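Local coordinates for acarbose Kinase Mak1 (Uncultured bacterium, PDB 6WB4), which phosphorylates the antidiabetic drug acarbose using ATP, as a carbohydrate kinase of the pfkB family, at residues B[195-208]-B[217-231]. Residues are numbered along the deposited sequence; the frame is centred on the assembly and turned at random.
Sequences AYGADYVFVSAAAL and DVFARGRAQFVVVMA. With ATP (adenosine-5'-triphosphate), chain H.
V201, F202 and V203 pair with V227, V228 and V229 as parallel strands. Strands 200-204 and 226-230 are joined through helix 211-221, a beta-alpha-beta unit of the Rossmann-like sheet of pfkB kinases. V201 N to F226 O is a weak bond. From V201 O onward the ladder is regular: V228 N donates to V201 O at 2.8 Å, V203 N to V228 O, M230 N to V203 O and A205 N to M230 O. On one face V203 CG1 lies against V229 CG2, 4.0 Å away. On the other, V228 CB meets F202 CD2. There Y200 and F226 have nearly parallel rings (7°), but they are slid so far apart that they barely overlap. Y277 meets both edge-to-face.

At the far end M230, a selenomethionine, places M230 CG 3.3 Å from ATP O3', and its CE turns back to F202 CB. Near the helix end, R221 CB stands over the centre of the Y196 ring, 3.8 Å from its centroid.

At the start of the strands R223 can be followed outward. Its CB leads to CG, which sits near the carbonyl oxygens of Y196 and A198. R223 CD lies 3.3 Å from G197 O. The chain bends at chi3 (-71°), which brings the guanidinium round to D199. R223 NE reaches D199 OD1 at 2.7 Å from above the carboxylate plane, and R223 NH2 meets the same oxygen on its syn lone pair, a salt bridge with both nitrogens on one atom. A water also donates to OD1 and to R223 O, while D199 OD2 accepts from T177 N. The carboxylate is thus held on both oxygens, and the arginine probably balances its charge.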
loop_
_atom_site.group_PDB
_atom_site.type_symbol
_atom_site.label_atom_id
_atom_site.label_comp_id
_atom_site.label_asym_id
_atom_site.label_seq_id
_atom_site.Cartn_x
_atom_site.Cartn_y
_atom_site.Cartn_z
ATOM N N ALA B 195 -23.385 -7.163 19.817
ATOM C CA ALA B 195 -24.781 -6.846 19.540
ATOM C C ALA B 195 -25.636 -6.920 20.798
ATOM O O ALA B 195 -26.537 -6.105 20.979
ATOM C CB ALA B 195 -25.331 -7.775 18.479
ATOM N N TYR B 196 -25.354 -7.892 21.666
ATOM C CA TYR B 196 -26.176 -8.105 22.862
ATOM C C TYR B 196 -25.563 -7.453 24.092
ATOM O O TYR B 196 -26.155 -7.472 25.172
ATOM C CB TYR B 196 -26.372 -9.600 23.140
ATOM C CG TYR B 196 -26.942 -10.395 21.988
ATOM C CD1 TYR B 196 -27.743 -9.797 21.024
ATOM C CD2 TYR B 196 -26.675 -11.751 21.867
ATOM C CE1 TYR B 196 -28.261 -10.533 19.971
ATOM C CE2 TYR B 196 -27.183 -12.493 20.822
ATOM C CZ TYR B 196 -27.974 -11.883 19.877
ATOM O OH TYR B 196 -28.475 -12.628 18.835
ATOM N N GLY B 197 -24.375 -6.887 23.934
ATOM C CA GLY B 197 -23.616 -6.423 25.078
ATOM C C GLY B 197 -23.484 -4.918 25.232
ATOM O O GLY B 197 -22.990 -4.447 26.257
ATOM N N ALA B 198 -23.926 -4.154 24.237
ATOM C CA ALA B 198 -23.754 -2.705 24.303
ATOM C C ALA B 198 -25.075 -1.981 24.514
ATOM O O ALA B 198 -26.133 -2.459 24.113
ATOM C CB ALA B 198 -23.067 -2.189 23.038
ATOM N N ASP B 199 -24.993 -0.810 25.129
ATOM C CA ASP B 199 -26.170 0.001 25.417
ATOM C C ASP B 199 -26.698 0.647 24.139
ATOM O O ASP B 199 -27.907 0.699 23.914
ATOM C CB ASP B 199 -25.848 1.067 26.478
ATOM C CG ASP B 199 -25.391 0.456 27.802
ATOM O OD1 ASP B 199 -26.120 -0.398 28.353
ATOM O OD2 ASP B 199 -24.295 0.808 28.287
ATOM N N TYR B 200 -25.796 1.176 23.320
ATOM C CA TYR B 200 -26.199 1.809 22.070
ATOM C C TYR B 200 -25.592 1.043 20.906
ATOM O O TYR B 200 -24.374 1.023 20.738
ATOM C CB TYR B 200 -25.773 3.282 22.022
ATOM C CG TYR B 200 -25.834 3.996 23.359
ATOM C CD1 TYR B 200 -26.942 3.878 24.191
ATOM C CD2 TYR B 200 -24.778 4.784 23.790
ATOM C CE1 TYR B 200 -26.995 4.521 25.412
ATOM C CE2 TYR B 200 -24.822 5.432 25.015
ATOM C CZ TYR B 200 -25.935 5.295 25.820
ATOM O OH TYR B 200 -25.985 5.931 27.039
ATOM N N VAL B 201 -26.440 0.409 20.104
ATOM C CA VAL B 201 -25.957 -0.427 19.013
ATOM C C VAL B 201 -26.152 0.251 17.663
ATOM O O VAL B 201 -27.238 0.743 17.358
ATOM C CB VAL B 201 -26.673 -1.799 18.997
ATOM C CG1 VAL B 201 -26.228 -2.652 17.798
ATOM C CG2 VAL B 201 -26.470 -2.532 20.328
ATOM N N PHE B 202 -25.084 0.293 16.872
ATOM C CA PHE B 202 -25.146 0.825 15.514
ATOM C C PHE B 202 -24.847 -0.307 14.542
ATOM O O PHE B 202 -23.952 -1.120 14.782
ATOM C CB PHE B 202 -24.155 1.982 15.312
ATOM C CG PHE B 202 -24.387 3.160 16.226
ATOM C CD1 PHE B 202 -23.847 3.183 17.504
ATOM C CD2 PHE B 202 -25.156 4.242 15.812
ATOM C CE1 PHE B 202 -24.065 4.271 18.349
ATOM C CE2 PHE B 202 -25.376 5.332 16.653
ATOM C CZ PHE B 202 -24.830 5.346 17.918
ATOM N N VAL B 203 -25.587 -0.365 13.444
ATOM C CA VAL B 203 -25.348 -1.400 12.449
ATOM C C VAL B 203 -25.721 -0.913 11.051
ATOM O O VAL B 203 -26.629 -0.093 10.888
ATOM C CB VAL B 203 -26.130 -2.691 12.786
ATOM C CG1 VAL B 203 -27.629 -2.413 12.817
ATOM C CG2 VAL B 203 -25.786 -3.819 11.798
ATOM N N SER B 204 -24.985 -1.399 10.056
ATOM C CA SER B 204 -25.251 -1.098 8.656
ATOM C C SER B 204 -26.427 -1.901 8.144
ATOM O O SER B 204 -26.650 -3.029 8.587
ATOM C CB SER B 204 -24.020 -1.387 7.801
ATOM O OG SER B 204 -24.291 -1.146 6.432
ATOM N N ALA B 205 -27.196 -1.317 7.233
ATOM C CA ALA B 205 -28.292 -2.048 6.593
ATOM C C ALA B 205 -27.780 -2.979 5.498
ATOM O O ALA B 205 -28.440 -3.955 5.147
ATOM C CB ALA B 205 -29.310 -1.085 6.022
ATOM N N ALA B 206 -26.593 -2.666 4.984
ATOM C CA ALA B 206 -26.039 -3.270 3.769
ATOM C C ALA B 206 -26.177 -4.789 3.650
ATOM O O ALA B 206 -26.477 -5.300 2.571
ATOM C CB ALA B 206 -24.567 -2.883 3.644
ATOM N N ALA B 207 -25.987 -5.503 4.756
ATOM C CA ALA B 207 -25.981 -6.962 4.723
ATOM C C ALA B 207 -27.090 -7.549 5.589
ATOM O O ALA B 207 -27.042 -8.718 5.968
ATOM C CB ALA B 207 -24.627 -7.493 5.164
ATOM N N LEU B 208 -28.081 -6.727 5.904
ATOM C CA LEU B 208 -29.093 -7.077 6.888
ATOM C C LEU B 208 -30.298 -7.763 6.271
ATOM O O LEU B 208 -31.157 -7.121 5.675
ATOM C CB LEU B 208 -29.516 -5.817 7.650
ATOM C CG LEU B 208 -29.709 -5.887 9.168
ATOM C CD1 LEU B 208 -28.616 -6.670 9.866
ATOM C CD2 LEU B 208 -29.722 -4.464 9.683
ATOM N N ASP B 217 -34.442 -9.650 17.848
ATOM C CA ASP B 217 -33.476 -10.547 18.442
ATOM C C ASP B 217 -32.527 -9.800 19.382
ATOM O O ASP B 217 -32.249 -10.268 20.483
ATOM C CB ASP B 217 -32.681 -11.259 17.347
ATOM C CG ASP B 217 -31.625 -12.183 17.906
ATOM O OD1 ASP B 217 -31.966 -13.050 18.735
ATOM O OD2 ASP B 217 -30.447 -12.023 17.523
ATOM N N VAL B 218 -32.054 -8.628 18.954
ATOM C CA VAL B 218 -31.104 -7.846 19.753
ATOM C C VAL B 218 -31.675 -7.401 21.110
ATOM O O VAL B 218 -30.993 -7.490 22.128
ATOM C CB VAL B 218 -30.613 -6.604 18.965
ATOM C CG1 VAL B 218 -29.856 -5.621 19.870
ATOM C CG2 VAL B 218 -29.741 -7.035 17.793
ATOM N N PHE B 219 -32.924 -6.948 21.125
ATOM C CA PHE B 219 -33.593 -6.570 22.370
ATOM C C PHE B 219 -33.948 -7.767 23.259
ATOM O O PHE B 219 -33.975 -7.655 24.487
ATOM C CB PHE B 219 -34.860 -5.771 22.068
ATOM C CG PHE B 219 -34.586 -4.409 21.523
ATOM C CD1 PHE B 219 -33.570 -3.634 22.053
ATOM C CD2 PHE B 219 -35.352 -3.892 20.492
ATOM C CE1 PHE B 219 -33.310 -2.378 21.558
ATOM C CE2 PHE B 219 -35.105 -2.636 19.998
ATOM C CZ PHE B 219 -34.082 -1.875 20.531
ATOM N N ALA B 220 -34.270 -8.893 22.633
ATOM C CA ALA B 220 -34.629 -10.105 23.367
ATOM C C ALA B 220 -33.432 -10.681 24.108
ATOM O O ALA B 220 -33.540 -11.101 25.256
ATOM C CB ALA B 220 -35.219 -11.150 22.428
ATOM N N ARG B 221 -32.292 -10.723 23.429
ATOM C CA ARG B 221 -31.123 -11.400 23.966
ATOM C C ARG B 221 -30.071 -10.439 24.518
ATOM O O ARG B 221 -29.070 -10.880 25.079
ATOM C CB ARG B 221 -30.506 -12.283 22.876
ATOM C CG ARG B 221 -31.404 -13.438 22.433
ATOM C CD ARG B 221 -30.713 -14.352 21.433
ATOM N NE ARG B 221 -29.409 -14.810 21.903
ATOM C CZ ARG B 221 -29.204 -15.952 22.552
ATOM N NH1 ARG B 221 -30.223 -16.763 22.800
ATOM N NH2 ARG B 221 -27.980 -16.286 22.942
ATOM N N GLY B 222 -30.305 -9.133 24.385
ATOM C CA GLY B 222 -29.300 -8.143 24.755
ATOM C C GLY B 222 -29.760 -6.971 25.606
ATOM O O GLY B 222 -30.948 -6.830 25.888
ATOM N N ARG B 223 -28.821 -6.100 25.977
ATOM C CA ARG B 223 -29.124 -4.994 26.891
ATOM C C ARG B 223 -29.351 -3.655 26.194
ATOM O O ARG B 223 -29.535 -2.640 26.858
ATOM C CB ARG B 223 -27.989 -4.829 27.903
ATOM C CG ARG B 223 -26.670 -4.440 27.265
ATOM C CD ARG B 223 -25.585 -4.185 28.303
ATOM N NE ARG B 223 -25.821 -2.957 29.055
ATOM C CZ ARG B 223 -26.188 -2.943 30.334
ATOM N NH1 ARG B 223 -26.351 -4.088 30.986
ATOM N NH2 ARG B 223 -26.392 -1.793 30.964
ATOM N N ALA B 224 -29.361 -3.660 24.862
ATOM C CA ALA B 224 -29.463 -2.428 24.076
ATOM C C ALA B 224 -30.713 -1.638 24.420
ATOM O O ALA B 224 -31.781 -2.212 24.612
ATOM C CB ALA B 224 -29.441 -2.743 22.591
ATOM N N GLN B 225 -30.561 -0.320 24.529
ATOM C CA GLN B 225 -31.692 0.572 24.765
ATOM C C GLN B 225 -32.337 0.955 23.445
ATOM O O GLN B 225 -33.531 1.233 23.383
ATOM C CB GLN B 225 -31.256 1.830 25.514
ATOM C CG GLN B 225 -30.717 1.577 26.906
ATOM C CD GLN B 225 -30.056 2.805 27.487
ATOM O OE1 GLN B 225 -30.303 3.924 27.038
ATOM N NE2 GLN B 225 -29.197 2.605 28.483
ATOM N N PHE B 226 -31.530 0.980 22.391
ATOM C CA PHE B 226 -32.046 1.200 21.049
ATOM C C PHE B 226 -31.082 0.659 19.994
ATOM O O PHE B 226 -29.932 0.346 20.296
ATOM C CB PHE B 226 -32.310 2.695 20.806
ATOM C CG PHE B 226 -31.187 3.592 21.245
ATOM C CD1 PHE B 226 -30.137 3.872 20.392
ATOM C CD2 PHE B 226 -31.188 4.162 22.507
ATOM C CE1 PHE B 226 -29.103 4.698 20.793
ATOM C CE2 PHE B 226 -30.160 4.985 22.911
ATOM C CZ PHE B 226 -29.118 5.255 22.052
ATOM N N VAL B 227 -31.553 0.545 18.755
ATOM C CA VAL B 227 -30.700 0.070 17.673
ATOM C C VAL B 227 -30.776 1.040 16.509
ATOM O O VAL B 227 -31.855 1.327 15.995
ATOM C CB VAL B 227 -31.100 -1.340 17.184
ATOM C CG1 VAL B 227 -30.294 -1.718 15.951
ATOM C CG2 VAL B 227 -30.896 -2.372 18.283
ATOM N N VAL B 228 -29.630 1.566 16.109
ATOM C CA VAL B 228 -29.590 2.481 14.984
ATOM C C VAL B 228 -29.119 1.788 13.718
ATOM O O VAL B 228 -27.971 1.341 13.629
ATOM C CB VAL B 228 -28.674 3.676 15.267
ATOM C CG1 VAL B 228 -28.674 4.628 14.076
ATOM C CG2 VAL B 228 -29.121 4.389 16.539
ATOM N N VAL B 229 -30.014 1.705 12.738
ATOM C CA VAL B 229 -29.672 1.126 11.448
ATOM C C VAL B 229 -29.391 2.232 10.461
ATOM O O VAL B 229 -30.244 3.075 10.196
ATOM C CB VAL B 229 -30.791 0.223 10.905
ATOM C CG1 VAL B 229 -30.345 -0.439 9.613
ATOM C CG2 VAL B 229 -31.167 -0.831 11.946
HETATM N N MSE B 230 -28.181 2.232 9.923
HETATM C CA MSE B 230 -27.792 3.237 8.949
HETATM C C MSE B 230 -27.944 2.693 7.532
HETATM O O MSE B 230 -27.631 1.529 7.265
HETATM C CB MSE B 230 -26.364 3.701 9.230
HETATM C CG MSE B 230 -26.294 4.626 10.446
HETATM SE SE MSE B 230 -24.592 4.617 11.379
HETATM C CE MSE B 230 -24.460 2.702 11.693
ATOM N N ALA B 231 -28.453 3.533 6.633
ATOM C CA ALA B 231 -28.829 3.081 5.297
ATOM C C ALA B 231 -28.330 4.012 4.198
ATOM O O ALA B 231 -28.768 3.920 3.051
ATOM C CB ALA B 231 -30.325 2.935 5.210
HETATM P PG ATP H . -18.707 2.490 7.166
HETATM O O1G ATP H . -18.192 2.827 5.785
HETATM O O2G ATP H . -19.010 1.026 7.387
HETATM O O3G ATP H . -17.943 3.147 8.290
HETATM P PB ATP H . -21.386 2.669 6.318
HETATM O O1B ATP H . -20.933 2.590 4.879
HETATM O O2B ATP H . -21.997 1.459 6.989
HETATM O O3B ATP H . -20.155 3.192 7.219
HETATM P PA ATP H . -23.744 4.013 5.563
HETATM O O1A ATP H . -24.690 2.906 5.970
HETATM O O2A ATP H . -23.339 4.151 4.113
HETATM O O3A ATP H . -22.413 3.898 6.463
HETATM O "O5'" ATP H . -24.347 5.425 6.064
HETATM C "C5'" ATP H . -24.220 5.817 7.434
HETATM C "C4'" ATP H . -24.969 7.117 7.738
HETATM O "O4'" ATP H . -24.314 8.242 7.141
HETATM C "C3'" ATP H . -26.403 7.112 7.228
HETATM O "O3'" ATP H . -27.323 6.832 8.282
HETATM C "C2'" ATP H . -26.636 8.509 6.690
HETATM O "O2'" ATP H . -27.380 9.300 7.624
HETATM C "C1'" ATP H . -25.251 9.094 6.477
HETATM N N9 ATP H . -25.023 9.000 5.019
HETATM C C8 ATP H . -24.277 8.063 4.399
HETATM N N7 ATP H . -24.285 8.237 3.053
HETATM C C5 ATP H . -25.061 9.308 2.798
HETATM C C6 ATP H . -25.493 10.040 1.590
HETATM N N6 ATP H . -25.084 9.645 0.362
HETATM N N1 ATP H . -26.304 11.107 1.759
HETATM C C2 ATP H . -26.712 11.506 2.980
HETATM N N3 ATP H . -26.359 10.891 4.121
HETATM C C4 ATP H . -25.548 9.807 4.096
HETATM O O HOH W 1 -28.707 -0.537 28.166
#